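Local coordinates for PR domain zinc finger protein 2 (PDB 2QPW) that methylates a specific lysine of histone H3 using S-adenosyl-L-methionine, here represented by its SET-related PR domain, and may also act as a DNA-binding transcription factor, at residues V103-S108 with V139-E144; G58-D63 with I123-L128; N73-E78 with D90-E95. All coordinates share one frame; numbering follows the deposited sequence.

Contact 1: residues V103-S108 with V139-E144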
ATOM      1  N   VAL A 103      -0.237  -2.470  -2.406  1.00 13.31           N
ATOM      2  CA  VAL A 103       1.137  -1.905  -2.274  1.00 12.73           C
ATOM      3  C   VAL A 103       1.779  -2.411  -0.966  1.00 12.50           C
ATOM      4  O   VAL A 103       1.319  -2.084   0.169  1.00 12.99           O
ATOM      5  CB  VAL A 103       1.122  -0.358  -2.292  1.00 12.77           C
ATOM      6  CG1 VAL A 103       2.523   0.241  -2.020  1.00 13.80           C
ATOM      7  CG2 VAL A 103       0.505   0.174  -3.609  1.00 11.35           C
ATOM      8  N   ASN A 104       2.816  -3.230  -1.108  1.00 13.87           N
ATOM      9  CA  ASN A 104       3.504  -3.776   0.055  0.50 13.85           C
ATOM     10  C   ASN A 104       4.340  -2.725   0.797  1.00 14.61           C
ATOM     11  O   ASN A 104       4.670  -1.681   0.246  1.00 14.88           O
ATOM     12  CB  ASN A 104       4.374  -4.978  -0.357  0.50 14.14           C
ATOM     13  CG  ASN A 104       4.559  -5.998   0.769  0.50 13.49           C
ATOM     14  OD1 ASN A 104       4.093  -5.801   1.906  0.50 13.16           O
ATOM     15  ND2 ASN A 104       5.274  -7.095   0.461  0.50 14.26           N
ATOM     16  N   TRP A 105       4.700  -3.017   2.061  1.00 14.92           N
ATOM     17  CA  TRP A 105       5.511  -2.113   2.870  1.00 15.73           C
ATOM     18  C   TRP A 105       7.012  -2.435   2.689  1.00 16.01           C
ATOM     19  O   TRP A 105       7.414  -3.613   2.658  1.00 16.34           O
ATOM     20  CB  TRP A 105       5.163  -2.304   4.350  1.00 16.86           C
ATOM     21  CG  TRP A 105       3.848  -1.765   4.762  1.00 16.80           C
ATOM     22  CD1 TRP A 105       2.608  -2.346   4.567  1.00 19.43           C
ATOM     23  CD2 TRP A 105       3.611  -0.526   5.430  1.00 15.43           C
ATOM     24  NE1 TRP A 105       1.624  -1.539   5.090  1.00 20.96           N
ATOM     25  CE2 TRP A 105       2.210  -0.418   5.627  1.00 19.82           C
ATOM     26  CE3 TRP A 105       4.445   0.492   5.913  1.00 17.71           C
ATOM     27  CZ2 TRP A 105       1.630   0.664   6.310  1.00 20.36           C
ATOM     28  CZ3 TRP A 105       3.870   1.557   6.598  1.00 19.31           C
ATOM     29  CH2 TRP A 105       2.478   1.651   6.754  1.00 17.33           C
ATOM     30  N   ALA A 106       7.830  -1.381   2.610  1.00 15.90           N
ATOM     31  CA  ALA A 106       9.272  -1.508   2.639  1.00 18.40           C
ATOM     32  C   ALA A 106       9.692  -2.034   4.014  1.00 20.77           C
ATOM     33  O   ALA A 106       9.004  -1.780   4.998  1.00 21.30           O
ATOM     34  CB  ALA A 106       9.892  -0.165   2.365  1.00 18.16           C
ATOM     35  N   CYS A 107      10.778  -2.821   4.055  1.00 23.46           N
ATOM     36  CA  CYS A 107      11.331  -3.339   5.319  0.70 25.66           C
ATOM     37  C   CYS A 107      12.225  -2.308   5.926  1.00 25.74           C
ATOM     38  O   CYS A 107      13.297  -1.996   5.344  1.00 28.09           O
ATOM     39  CB  CYS A 107      12.165  -4.601   5.075  0.70 25.67           C
ATOM     40  SG  CYS A 107      11.167  -5.953   4.673  0.70 31.67           S
ATOM     41  N   SER A 108      11.821  -1.764   7.082  1.00 24.96           N
ATOM     42  CA  SER A 108      12.557  -0.673   7.745  1.00 26.60           C
ATOM     43  C   SER A 108      12.879   0.462   6.726  1.00 27.38           C
ATOM     44  O   SER A 108      13.928   1.112   6.790  1.00 27.60           O
ATOM     45  CB  SER A 108      13.863  -1.183   8.385  1.00 26.72           C
ATOM     46  OG  SER A 108      13.641  -2.266   9.278  1.00 25.68           O
ATOM     47  N   VAL A 139       5.670   1.213   0.065  1.00 13.05           N
ATOM     48  CA  VAL A 139       5.341   2.374   0.935  1.00 12.71           C
ATOM     49  C   VAL A 139       6.059   2.256   2.279  1.00 13.57           C
ATOM     50  O   VAL A 139       6.373   1.137   2.742  1.00 12.88           O
ATOM     51  CB  VAL A 139       3.791   2.498   1.113  1.00 13.04           C
ATOM     52  CG1 VAL A 139       3.160   1.360   1.973  1.00 14.19           C
ATOM     53  CG2 VAL A 139       3.371   3.915   1.625  1.00 14.68           C
ATOM     54  N   TRP A 140       6.332   3.394   2.912  1.00 14.20           N
ATOM     55  CA  TRP A 140       6.764   3.378   4.337  1.00 15.30           C
ATOM     56  C   TRP A 140       6.336   4.730   4.948  1.00 16.56           C
ATOM     57  O   TRP A 140       5.739   5.573   4.243  1.00 15.38           O
ATOM     58  CB  TRP A 140       8.297   3.140   4.495  1.00 15.66           C
ATOM     59  CG  TRP A 140       8.643   2.386   5.809  1.00 17.28           C
ATOM     60  CD1 TRP A 140       8.395   1.071   6.090  1.00 19.57           C
ATOM     61  CD2 TRP A 140       9.277   2.929   6.970  1.00 19.06           C
ATOM     62  NE1 TRP A 140       8.829   0.756   7.372  1.00 18.40           N
ATOM     63  CE2 TRP A 140       9.368   1.886   7.932  1.00 20.31           C
ATOM     64  CE3 TRP A 140       9.756   4.205   7.304  1.00 21.22           C
ATOM     65  CZ2 TRP A 140       9.927   2.079   9.188  1.00 19.09           C
ATOM     66  CZ3 TRP A 140      10.331   4.396   8.579  1.00 20.52           C
ATOM     67  CH2 TRP A 140      10.401   3.338   9.498  1.00 19.79           C
ATOM     68  N   TYR A 141       6.621   4.944   6.240  1.00 16.24           N
ATOM     69  CA  TYR A 141       6.275   6.217   6.877  1.00 16.88           C
ATOM     70  C   TYR A 141       7.103   7.391   6.359  1.00 18.40           C
ATOM     71  O   TYR A 141       8.164   7.205   5.771  1.00 18.61           O
ATOM     72  CB  TYR A 141       6.475   6.126   8.413  1.00 18.11           C
ATOM     73  CG  TYR A 141       5.731   4.984   9.052  1.00 16.98           C
ATOM     74  CD1 TYR A 141       4.351   4.911   9.004  1.00 18.37           C
ATOM     75  CD2 TYR A 141       6.427   3.936   9.633  1.00 20.88           C
ATOM     76  CE1 TYR A 141       3.662   3.809   9.569  1.00 19.29           C
ATOM     77  CE2 TYR A 141       5.763   2.848  10.205  1.00 19.98           C
ATOM     78  CZ  TYR A 141       4.381   2.796  10.161  1.00 20.93           C
ATOM     79  OH  TYR A 141       3.719   1.740  10.743  1.00 23.21           O
ATOM     80  N   ASN A 142       6.623   8.608   6.609  1.00 18.95           N
ATOM     81  CA  ASN A 142       7.446   9.817   6.495  1.00 21.46           C
ATOM     82  C   ASN A 142       8.598   9.850   7.512  1.00 23.75           C
ATOM     83  O   ASN A 142       8.442   9.426   8.648  1.00 24.15           O
ATOM     84  CB  ASN A 142       6.534  11.038   6.631  1.00 20.83           C
ATOM     85  CG  ASN A 142       5.673  11.207   5.418  1.00 22.07           C
ATOM     86  OD1 ASN A 142       6.178  11.122   4.306  1.00 22.27           O
ATOM     87  ND2 ASN A 142       4.376  11.427   5.604  1.00 21.35           N
ATOM     88  N   GLY A 143       9.760  10.309   7.076  1.00 27.49           N
ATOM     89  CA  GLY A 143      10.932  10.430   7.982  1.00 32.45           C
ATOM     90  C   GLY A 143      11.296  11.872   8.313  1.00 35.52           C
ATOM     91  O   GLY A 143      10.787  12.814   7.702  1.00 35.85           O
ATOM     92  N   GLU A 144      12.158  12.064   9.312  1.00 38.81           N
ATOM     93  CA  GLU A 144      12.619  13.427   9.606  1.00 41.83           C
ATOM     94  C   GLU A 144      13.847  13.711   8.745  1.00 42.96           C
ATOM     95  O   GLU A 144      14.938  13.184   9.000  1.00 44.22           O
ATOM     96  CB  GLU A 144      12.832  13.668  11.107  1.00 41.96           C
ATOM     97  CG  GLU A 144      11.572  13.344  11.936  1.00 45.38           C
ATOM     98  CD  GLU A 144      11.196  14.403  12.972  1.00 48.97           C
ATOM     99  OE1 GLU A 144      11.327  14.103  14.183  1.00 51.84           O
ATOM    100  OE2 GLU A 144      10.744  15.515  12.589  1.00 49.75           O
TER
HETATM  101  O   HOH W   1       9.467  -1.933   8.806  1.00 21.82           O

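Contact 2: residues G58-D63 with I123-L128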
ATOM      1  N   GLY A  58      -4.328   7.433  -5.390  1.00 16.17           N
ATOM      2  CA  GLY A  58      -5.324   7.309  -4.322  1.00 15.01           C
ATOM      3  C   GLY A  58      -6.687   7.935  -4.679  1.00 16.61           C
ATOM      4  O   GLY A  58      -6.923   8.309  -5.834  1.00 16.35           O
ATOM      5  N   PRO A  59      -7.588   8.061  -3.693  1.00 15.78           N
ATOM      6  CA  PRO A  59      -7.315   7.795  -2.277  1.00 16.07           C
ATOM      7  C   PRO A  59      -7.309   6.313  -1.908  1.00 15.27           C
ATOM      8  O   PRO A  59      -8.030   5.507  -2.523  1.00 15.44           O
ATOM      9  CB  PRO A  59      -8.507   8.448  -1.570  1.00 16.34           C
ATOM     10  CG  PRO A  59      -9.630   8.384  -2.601  1.00 16.60           C
ATOM     11  CD  PRO A  59      -8.964   8.541  -3.928  1.00 16.24           C
ATOM     12  N   PHE A  60      -6.575   5.979  -0.843  1.00 15.00           N
ATOM     13  CA  PHE A  60      -6.735   4.681  -0.147  1.00 15.65           C
ATOM     14  C   PHE A  60      -8.105   4.661   0.526  1.00 15.83           C
ATOM     15  O   PHE A  60      -8.431   5.591   1.268  1.00 15.69           O
ATOM     16  CB  PHE A  60      -5.582   4.512   0.890  1.00 15.07           C
ATOM     17  CG  PHE A  60      -5.564   3.184   1.640  1.00 15.08           C
ATOM     18  CD1 PHE A  60      -4.611   2.210   1.323  1.00 17.05           C
ATOM     19  CD2 PHE A  60      -6.444   2.936   2.708  1.00 14.56           C
ATOM     20  CE1 PHE A  60      -4.563   0.978   2.023  1.00 14.93           C
ATOM     21  CE2 PHE A  60      -6.404   1.714   3.428  1.00 15.88           C
ATOM     22  CZ  PHE A  60      -5.471   0.725   3.059  1.00 15.80           C
ATOM     23  N   VAL A  61      -8.905   3.604   0.312  1.00 15.71           N
ATOM     24  CA  VAL A  61     -10.224   3.489   1.011  1.00 16.45           C
ATOM     25  C   VAL A  61     -10.385   2.169   1.789  1.00 16.07           C
ATOM     26  O   VAL A  61      -9.669   1.201   1.540  1.00 15.36           O
ATOM     27  CB  VAL A  61     -11.469   3.717   0.064  1.00 17.85           C
ATOM     28  CG1 VAL A  61     -11.303   5.039  -0.758  1.00 19.28           C
ATOM     29  CG2 VAL A  61     -11.693   2.502  -0.864  1.00 18.41           C
ATOM     30  N   GLY A  62     -11.293   2.170   2.758  1.00 15.65           N
ATOM     31  CA  GLY A  62     -11.495   0.984   3.622  1.00 15.71           C
ATOM     32  C   GLY A  62     -12.624   1.265   4.607  1.00 16.81           C
ATOM     33  O   GLY A  62     -13.096   2.394   4.673  1.00 16.08           O
ATOM     34  N   ASP A  63     -13.059   0.229   5.338  1.00 16.66           N
ATOM     35  CA  ASP A  63     -14.124   0.352   6.356  1.00 18.15           C
ATOM     36  C   ASP A  63     -13.623   1.197   7.542  1.00 19.09           C
ATOM     37  O   ASP A  63     -12.493   1.012   7.978  1.00 17.47           O
ATOM     38  CB  ASP A  63     -14.519  -1.065   6.852  1.00 17.70           C
ATOM     39  CG  ASP A  63     -15.514  -1.792   5.933  1.00 21.10           C
ATOM     40  OD1 ASP A  63     -16.073  -1.205   4.951  1.00 19.83           O
ATOM     41  OD2 ASP A  63     -15.777  -2.977   6.247  1.00 23.06           O
ATOM     42  N   ILE A 123      -6.047   9.132   2.913  1.00 16.25           N
ATOM     43  CA  ILE A 123      -4.631   8.884   2.617  1.00 15.82           C
ATOM     44  C   ILE A 123      -4.377   8.713   1.112  1.00 15.79           C
ATOM     45  O   ILE A 123      -5.060   7.920   0.467  1.00 15.79           O
ATOM     46  CB  ILE A 123      -4.138   7.642   3.410  1.00 16.07           C
ATOM     47  CG1 ILE A 123      -4.287   7.905   4.921  1.00 16.32           C
ATOM     48  CG2 ILE A 123      -2.691   7.256   3.043  1.00 17.98           C
ATOM     49  CD1 ILE A 123      -3.389   9.025   5.475  1.00 19.50           C
ATOM     50  N   TYR A 124      -3.404   9.453   0.579  1.00 14.95           N
ATOM     51  CA  TYR A 124      -2.887   9.242  -0.786  1.00 14.80           C
ATOM     52  C   TYR A 124      -1.415   8.814  -0.662  1.00 15.46           C
ATOM     53  O   TYR A 124      -0.772   9.077   0.367  1.00 15.93           O
ATOM     54  CB  TYR A 124      -2.966  10.550  -1.586  1.00 15.91           C
ATOM     55  CG  TYR A 124      -4.385  10.976  -1.917  1.00 16.49           C
ATOM     56  CD1 TYR A 124      -4.894  10.848  -3.223  1.00 20.54           C
ATOM     57  CD2 TYR A 124      -5.227  11.500  -0.925  1.00 16.71           C
ATOM     58  CE1 TYR A 124      -6.233  11.246  -3.519  1.00 19.82           C
ATOM     59  CE2 TYR A 124      -6.536  11.903  -1.216  1.00 19.59           C
ATOM     60  CZ  TYR A 124      -7.030  11.766  -2.522  1.00 20.70           C
ATOM     61  OH  TYR A 124      -8.352  12.170  -2.825  1.00 20.55           O
ATOM     62  N   TYR A 125      -0.879   8.195  -1.713  1.00 14.21           N
ATOM     63  CA  TYR A 125       0.537   7.782  -1.748  1.00 14.49           C
ATOM     64  C   TYR A 125       1.219   8.667  -2.799  1.00 15.49           C
ATOM     65  O   TYR A 125       0.670   8.842  -3.914  1.00 16.94           O
ATOM     66  CB  TYR A 125       0.669   6.313  -2.181  1.00 14.57           C
ATOM     67  CG  TYR A 125       0.209   5.245  -1.183  1.00 13.87           C
ATOM     68  CD1 TYR A 125      -0.124   5.570   0.153  1.00 12.27           C
ATOM     69  CD2 TYR A 125       0.130   3.909  -1.566  1.00 14.64           C
ATOM     70  CE1 TYR A 125      -0.504   4.563   1.072  1.00 12.13           C
ATOM     71  CE2 TYR A 125      -0.243   2.906  -0.665  1.00 13.98           C
ATOM     72  CZ  TYR A 125      -0.565   3.252   0.652  1.00 14.62           C
ATOM     73  OH  TYR A 125      -0.916   2.242   1.524  1.00 15.84           O
ATOM     74  N   LYS A 126       2.375   9.236  -2.458  1.00 16.65           N
ATOM     75  CA  LYS A 126       3.121  10.099  -3.390  1.00 18.57           C
ATOM     76  C   LYS A 126       4.503   9.482  -3.615  1.00 18.22           C
ATOM     77  O   LYS A 126       5.076   8.907  -2.679  1.00 16.67           O
ATOM     78  CB  LYS A 126       3.239  11.508  -2.827  1.00 19.30           C
ATOM     79  CG  LYS A 126       3.834  12.505  -3.810  1.00 23.89           C
ATOM     80  CD  LYS A 126       3.839  13.937  -3.286  1.00 25.21           C
ATOM     81  CE  LYS A 126       2.674  14.731  -3.782  1.00 33.37           C
ATOM     82  NZ  LYS A 126       2.880  16.167  -3.378  1.00 37.89           N
ATOM     83  N   THR A 127       5.031   9.573  -4.838  1.00 17.37           N
ATOM     84  CA  THR A 127       6.370   9.006  -5.106  1.00 18.06           C
ATOM     85  C   THR A 127       7.482   9.902  -4.528  1.00 19.06           C
ATOM     86  O   THR A 127       7.509  11.141  -4.724  1.00 18.90           O
ATOM     87  CB  THR A 127       6.645   8.722  -6.617  1.00 18.51           C
ATOM     88  OG1 THR A 127       6.558   9.947  -7.342  1.00 18.59           O
ATOM     89  CG2 THR A 127       5.612   7.706  -7.215  1.00 19.58           C
ATOM     90  N   LEU A 128       8.401   9.244  -3.818  1.00 19.79           N
ATOM     91  CA  LEU A 128       9.495   9.869  -3.088  1.00 21.82           C
ATOM     92  C   LEU A 128      10.677  10.119  -4.025  1.00 21.83           C
ATOM     93  O   LEU A 128      11.533  10.986  -3.782  1.00 22.67           O
ATOM     94  CB  LEU A 128       9.894   8.905  -1.956  1.00 21.56           C
ATOM     95  CG  LEU A 128      10.986   9.254  -0.952  1.00 25.14           C
ATOM     96  CD1 LEU A 128      10.743  10.624  -0.319  1.00 26.53           C
ATOM     97  CD2 LEU A 128      11.035   8.138   0.131  1.00 24.07           C
TER
HETATM   98  O   HOH W   2      -7.836   6.957   3.644  1.00 22.94           O

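Contact 3: residues N73-E78 with D90-E95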
ATOM      1  N   ASN A  73      -1.715  -4.247  11.319  1.00 25.35           N
ATOM      2  CA  ASN A  73      -1.247  -2.906  10.968  1.00 25.31           C
ATOM      3  C   ASN A  73      -0.707  -2.863   9.525  1.00 24.17           C
ATOM      4  O   ASN A  73       0.143  -2.022   9.181  1.00 24.58           O
ATOM      5  CB  ASN A  73      -0.140  -2.452  11.941  1.00 26.76           C
ATOM      6  CG  ASN A  73      -0.578  -2.467  13.392  1.00 29.26           C
ATOM      7  OD1 ASN A  73      -1.571  -1.851  13.750  1.00 31.51           O
ATOM      8  ND2 ASN A  73       0.190  -3.160  14.247  1.00 30.16           N
ATOM      9  N   VAL A  74      -1.173  -3.797   8.692  1.00 23.27           N
ATOM     10  CA  VAL A  74      -0.653  -3.945   7.328  1.00 22.22           C
ATOM     11  C   VAL A  74      -1.592  -3.314   6.277  1.00 20.73           C
ATOM     12  O   VAL A  74      -1.156  -2.517   5.445  1.00 22.32           O
ATOM     13  CB  VAL A  74      -0.385  -5.447   7.002  1.00 21.79           C
ATOM     14  CG1 VAL A  74      -0.032  -5.599   5.539  1.00 23.96           C
ATOM     15  CG2 VAL A  74       0.744  -5.986   7.929  1.00 22.36           C
ATOM     16  N   TYR A  75      -2.879  -3.632   6.365  1.00 19.16           N
ATOM     17  CA  TYR A  75      -3.865  -3.225   5.369  1.00 16.74           C
ATOM     18  C   TYR A  75      -4.748  -2.038   5.847  1.00 17.34           C
ATOM     19  O   TYR A  75      -5.914  -1.947   5.451  1.00 15.74           O
ATOM     20  CB  TYR A  75      -4.726  -4.452   5.011  1.00 17.54           C
ATOM     21  CG  TYR A  75      -3.963  -5.570   4.325  1.00 18.75           C
ATOM     22  CD1 TYR A  75      -3.454  -5.380   3.034  1.00 19.87           C
ATOM     23  CD2 TYR A  75      -3.770  -6.810   4.941  1.00 22.10           C
ATOM     24  CE1 TYR A  75      -2.788  -6.386   2.362  1.00 22.29           C
ATOM     25  CE2 TYR A  75      -3.050  -7.856   4.245  1.00 22.45           C
ATOM     26  CZ  TYR A  75      -2.577  -7.605   2.963  1.00 21.16           C
ATOM     27  OH  TYR A  75      -1.909  -8.577   2.209  1.00 25.14           O
ATOM     28  N   MET A  76      -4.171  -1.124   6.650  1.00 16.59           N
ATOM     29  CA  MET A  76      -4.927  -0.021   7.278  1.00 17.54           C
ATOM     30  C   MET A  76      -4.102   1.245   7.505  1.00 17.07           C
ATOM     31  O   MET A  76      -2.868   1.179   7.639  1.00 16.73           O
ATOM     32  CB  MET A  76      -5.535  -0.482   8.626  1.00 17.93           C
ATOM     33  CG  MET A  76      -4.559  -0.481   9.838  1.00 21.11           C
ATOM     34  SD  MET A  76      -4.598   1.086  10.819  1.00 17.34           S
ATOM     35  CE  MET A  76      -3.527   0.722  12.186  1.00 26.85           C
ATOM     36  N   TRP A  77      -4.800   2.380   7.561  1.00 15.38           N
ATOM     37  CA  TRP A  77      -4.228   3.676   7.974  1.00 16.16           C
ATOM     38  C   TRP A  77      -5.142   4.299   9.042  1.00 16.99           C
ATOM     39  O   TRP A  77      -6.348   4.010   9.086  1.00 17.80           O
ATOM     40  CB  TRP A  77      -4.095   4.646   6.780  1.00 15.25           C
ATOM     41  CG  TRP A  77      -2.986   4.205   5.815  1.00 15.71           C
ATOM     42  CD1 TRP A  77      -3.131   3.420   4.690  1.00 16.85           C
ATOM     43  CD2 TRP A  77      -1.593   4.530   5.902  1.00 15.56           C
ATOM     44  NE1 TRP A  77      -1.899   3.212   4.095  1.00 15.50           N
ATOM     45  CE2 TRP A  77      -0.941   3.883   4.809  1.00 14.41           C
ATOM     46  CE3 TRP A  77      -0.816   5.276   6.809  1.00 14.76           C
ATOM     47  CZ2 TRP A  77       0.453   3.980   4.593  1.00 15.26           C
ATOM     48  CZ3 TRP A  77       0.585   5.376   6.602  1.00 14.79           C
ATOM     49  CH2 TRP A  77       1.202   4.689   5.501  1.00 14.91           C
ATOM     50  N   GLU A  78      -4.587   5.200   9.850  1.00 17.88           N
ATOM     51  CA  GLU A  78      -5.421   5.921  10.855  1.00 19.10           C
ATOM     52  C   GLU A  78      -5.681   7.355  10.431  1.00 18.11           C
ATOM     53  O   GLU A  78      -4.747   8.060  10.012  1.00 17.56           O
ATOM     54  CB  GLU A  78      -4.742   5.823  12.242  1.00 18.85           C
ATOM     55  CG  GLU A  78      -4.654   4.345  12.699  1.00 20.09           C
ATOM     56  CD  GLU A  78      -3.943   4.160  14.024  1.00 24.24           C
ATOM     57  OE1 GLU A  78      -4.557   4.510  15.059  1.00 25.03           O
ATOM     58  OE2 GLU A  78      -2.803   3.612  14.026  1.00 29.45           O
ATOM     59  N   ASP A  90      -9.821   0.411   7.109  1.00 15.98           N
ATOM     60  CA  ASP A  90      -9.381  -0.991   7.081  1.00 16.15           C
ATOM     61  C   ASP A  90      -9.747  -1.669   5.752  1.00 16.22           C
ATOM     62  O   ASP A  90     -10.939  -1.843   5.440  1.00 16.83           O
ATOM     63  CB  ASP A  90     -10.042  -1.775   8.233  1.00 17.14           C
ATOM     64  CG  ASP A  90      -9.507  -3.193   8.363  1.00 20.62           C
ATOM     65  OD1 ASP A  90      -8.465  -3.515   7.743  1.00 21.00           O
ATOM     66  OD2 ASP A  90     -10.118  -3.983   9.129  1.00 23.44           O
ATOM     67  N   ALA A  91      -8.719  -2.034   4.983  1.00 16.30           N
ATOM     68  CA  ALA A  91      -8.886  -2.716   3.696  1.00 15.55           C
ATOM     69  C   ALA A  91      -8.422  -4.175   3.782  1.00 16.43           C
ATOM     70  O   ALA A  91      -8.133  -4.802   2.754  1.00 15.71           O
ATOM     71  CB  ALA A  91      -8.133  -1.963   2.562  1.00 16.30           C
ATOM     72  N   THR A  92      -8.347  -4.726   4.996  1.00 16.44           N
ATOM     73  CA  THR A  92      -8.020  -6.161   5.167  1.00 17.09           C
ATOM     74  C   THR A  92      -8.879  -7.057   4.240  1.00 17.44           C
ATOM     75  O   THR A  92      -8.350  -7.973   3.586  1.00 16.31           O
ATOM     76  CB  THR A  92      -8.107  -6.629   6.670  1.00 17.50           C
ATOM     77  OG1 THR A  92      -7.203  -5.856   7.468  1.00 17.80           O
ATOM     78  CG2 THR A  92      -7.725  -8.078   6.808  1.00 18.88           C
ATOM     79  N   ASP A  93     -10.185  -6.757   4.172  1.00 17.33           N
ATOM     80  CA  ASP A  93     -11.111  -7.378   3.201  1.00 18.75           C
ATOM     81  C   ASP A  93     -10.989  -6.597   1.874  1.00 17.63           C
ATOM     82  O   ASP A  93     -11.357  -5.431   1.796  1.00 16.27           O
ATOM     83  CB  ASP A  93     -12.553  -7.298   3.748  1.00 18.31           C
ATOM     84  CG  ASP A  93     -13.594  -7.873   2.786  1.00 22.58           C
ATOM     85  OD1 ASP A  93     -13.228  -8.243   1.639  1.00 22.15           O
ATOM     86  OD2 ASP A  93     -14.793  -7.915   3.197  1.00 21.53           O
ATOM     87  N   PRO A  94     -10.445  -7.232   0.824  1.00 18.31           N
ATOM     88  CA  PRO A  94     -10.185  -6.425  -0.389  1.00 18.53           C
ATOM     89  C   PRO A  94     -11.437  -5.892  -1.122  1.00 18.01           C
ATOM     90  O   PRO A  94     -11.331  -4.929  -1.888  1.00 17.87           O
ATOM     91  CB  PRO A  94      -9.426  -7.383  -1.306  1.00 18.72           C
ATOM     92  CG  PRO A  94      -9.784  -8.741  -0.863  1.00 18.85           C
ATOM     93  CD  PRO A  94     -10.078  -8.652   0.653  1.00 19.02           C
ATOM     94  N   GLU A  95     -12.595  -6.496  -0.871  1.00 17.82           N
ATOM     95  CA  GLU A  95     -13.879  -5.953  -1.343  1.00 18.34           C
ATOM     96  C   GLU A  95     -14.214  -4.563  -0.800  1.00 18.17           C
ATOM     97  O   GLU A  95     -15.092  -3.877  -1.344  1.00 18.76           O
ATOM     98  CB  GLU A  95     -15.023  -6.931  -0.996  1.00 19.71           C
ATOM     99  CG  GLU A  95     -14.909  -8.288  -1.727  1.00 24.16           C
ATOM    100  CD  GLU A  95     -15.432  -8.277  -3.189  1.00 31.35           C
ATOM    101  OE1 GLU A  95     -15.906  -7.243  -3.710  1.00 34.42           O
ATOM    102  OE2 GLU A  95     -15.366  -9.354  -3.821  1.00 38.92           O
TER

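Contact 1: residues V103-S108 with V139-E144
Val139 lays CG1 over one face of the Trp105 indole, 4.1 Å from the centroid of the five-membered ring and 16° off its normal, a CH-pi contact. Both side chains leave the sheet on the same side, and the valine's first torsion (chi1 70°) sets CG1 between backbone N and carbonyl carbon, facing the indole. At the indole's edge, near its plane, comes Trp140 CD1, 4.0 Å from Trp105 CE3. Trp105 CZ3 in turn sits over one face of the Tyr141 ring, offset toward the rim and 3.7 Å from Tyr141 CE1; the two ring planes meet obliquely at 58°. Beneath these side chains runs a short parallel bridge of the SET-type PR fold, pairing Trp105 with Val139 through two bonds: Val139 N to Asn104 O (3.1 Å) and Ala106 N to Val139 O (2.9 Å). Farther along, a water accepts from both Ser108 N and Trp140 NE1, joining the diverging chains where Ser108 C lies over a face of the Trp140 ring. In the second shell, Trp105 NE1 donates to Val74 O, which holds the pyrrole N-H of the indole.

Contact 2: residues G58-D63 with I123-L128
Phe60 N donates to Ile123 O over 2.8 Å, nearly along the C=O axis (176° at the oxygen), and this is the one direct backbone hydrogen bond between segment 58-63 and the strand 123-127. A water extends the pairing: it donates to Phe60 O and accepts from Ile123 N at 2.9 Å, so both polar groups of Phe60 are tied to Ile123. The same Ile123 O also receives a CA-H...O contact from Pro59 CA. The peptide bond before Pro59 is cis, and the proline ring lies beside Tyr124, both side chains pointing the same way. Pro59 CB stands over the face of the tyrosine, 4.1 Å from its centroid and 24° off the normal, while Pro59 CD reaches Tyr124 OH. Gly58 lets its backbone lie directly against the tyrosine, Gly58 C approaching Tyr124 CE1 obliquely at 3.5 Å.

Farther inside, Phe60 CG is anti to its backbone N (chi1 -177°), and the ring reaches Tyr125, with CD1 3.7 Å from Tyr125 OH. That hydroxyl is hydrogen-bonded to Trp77 NE1, and Trp77 also meets the Phe60 ring edge-to-face, making an aromatic cluster in which Phe60 and Tyr125 are buried. Topologically, the chain leaving the edge strand 56-57 continues beside its antiparallel neighbour 122-127 before crossing to strand 63-65, a link between two of the small sheets that build the SET-type fold of this PR domain.

Contact 3: residues N73-E78 with D90-E95
Tyr75 O receives Ala91 N at 2.8 Å with a C=O...donor angle of 169°, the hydrogen bond that joins the two segments. Close packing gathers round it: Ala91 CB lies 3.6 Å from the same oxygen, and Tyr75 CB presses on the backbone of Thr92, 3.6 Å from Thr92 N. Next along, Met76 and Asp90 form an antiparallel non-hydrogen-bonded pair with CA atoms 4.6 Å apart, where strand 85-90 leaves the three-stranded sheet of the PR domain. Asp90 CG is anti to its backbone N (chi1 -173°), and the bond from Thr92 N to Asp90 OD1 (3.0 Å), made from above the carboxylate plane, closes an Asx turn. The same OD1 accepts Thr92 OG1 (2.7 Å) through its syn lone pair. Two bonds thus grip one oxygen, while OD2 makes salt bridges to Lys71 and Lys65, a setting likely to favour the charged carboxylate. Packing is looser round the Tyr75 ring, whose end leads away from 90-95, taking Val74 CG1 over one face and a cation-pi contact from Arg101. It is looser too past Thr92, where the exposed Asp93 makes no contact with 73-78; its OD1 instead accepts Glu95 N in a second Asx turn.

How the contacts relate
The three contacts lie within one PR domain, their centres 12 to 15 Å apart. Contacts 1 and 2 share the mixed sheet, in which strands 104-119 and 122-127 are neighbours, and their segments alternate along the chain. Contact 3 belongs to the three-stranded sheet; both its segments fall between those of contact 2 and precede contact 1. Trp77 and Tyr125 bridge the groups: Trp77 CH2 packs 3.5 Å from Trp105 CH2, and Tyr125 CE2 lies 3.9 Å from Val103 CB. Asp63 O, 2.9 Å from Asp90 N, joins contact 2 to contact 3. The mixed sheet and the three-stranded sheet of this methyltransferase domain therefore meet largely through aromatic side chains: Trp77, Trp105, Tyr125 and Phe60.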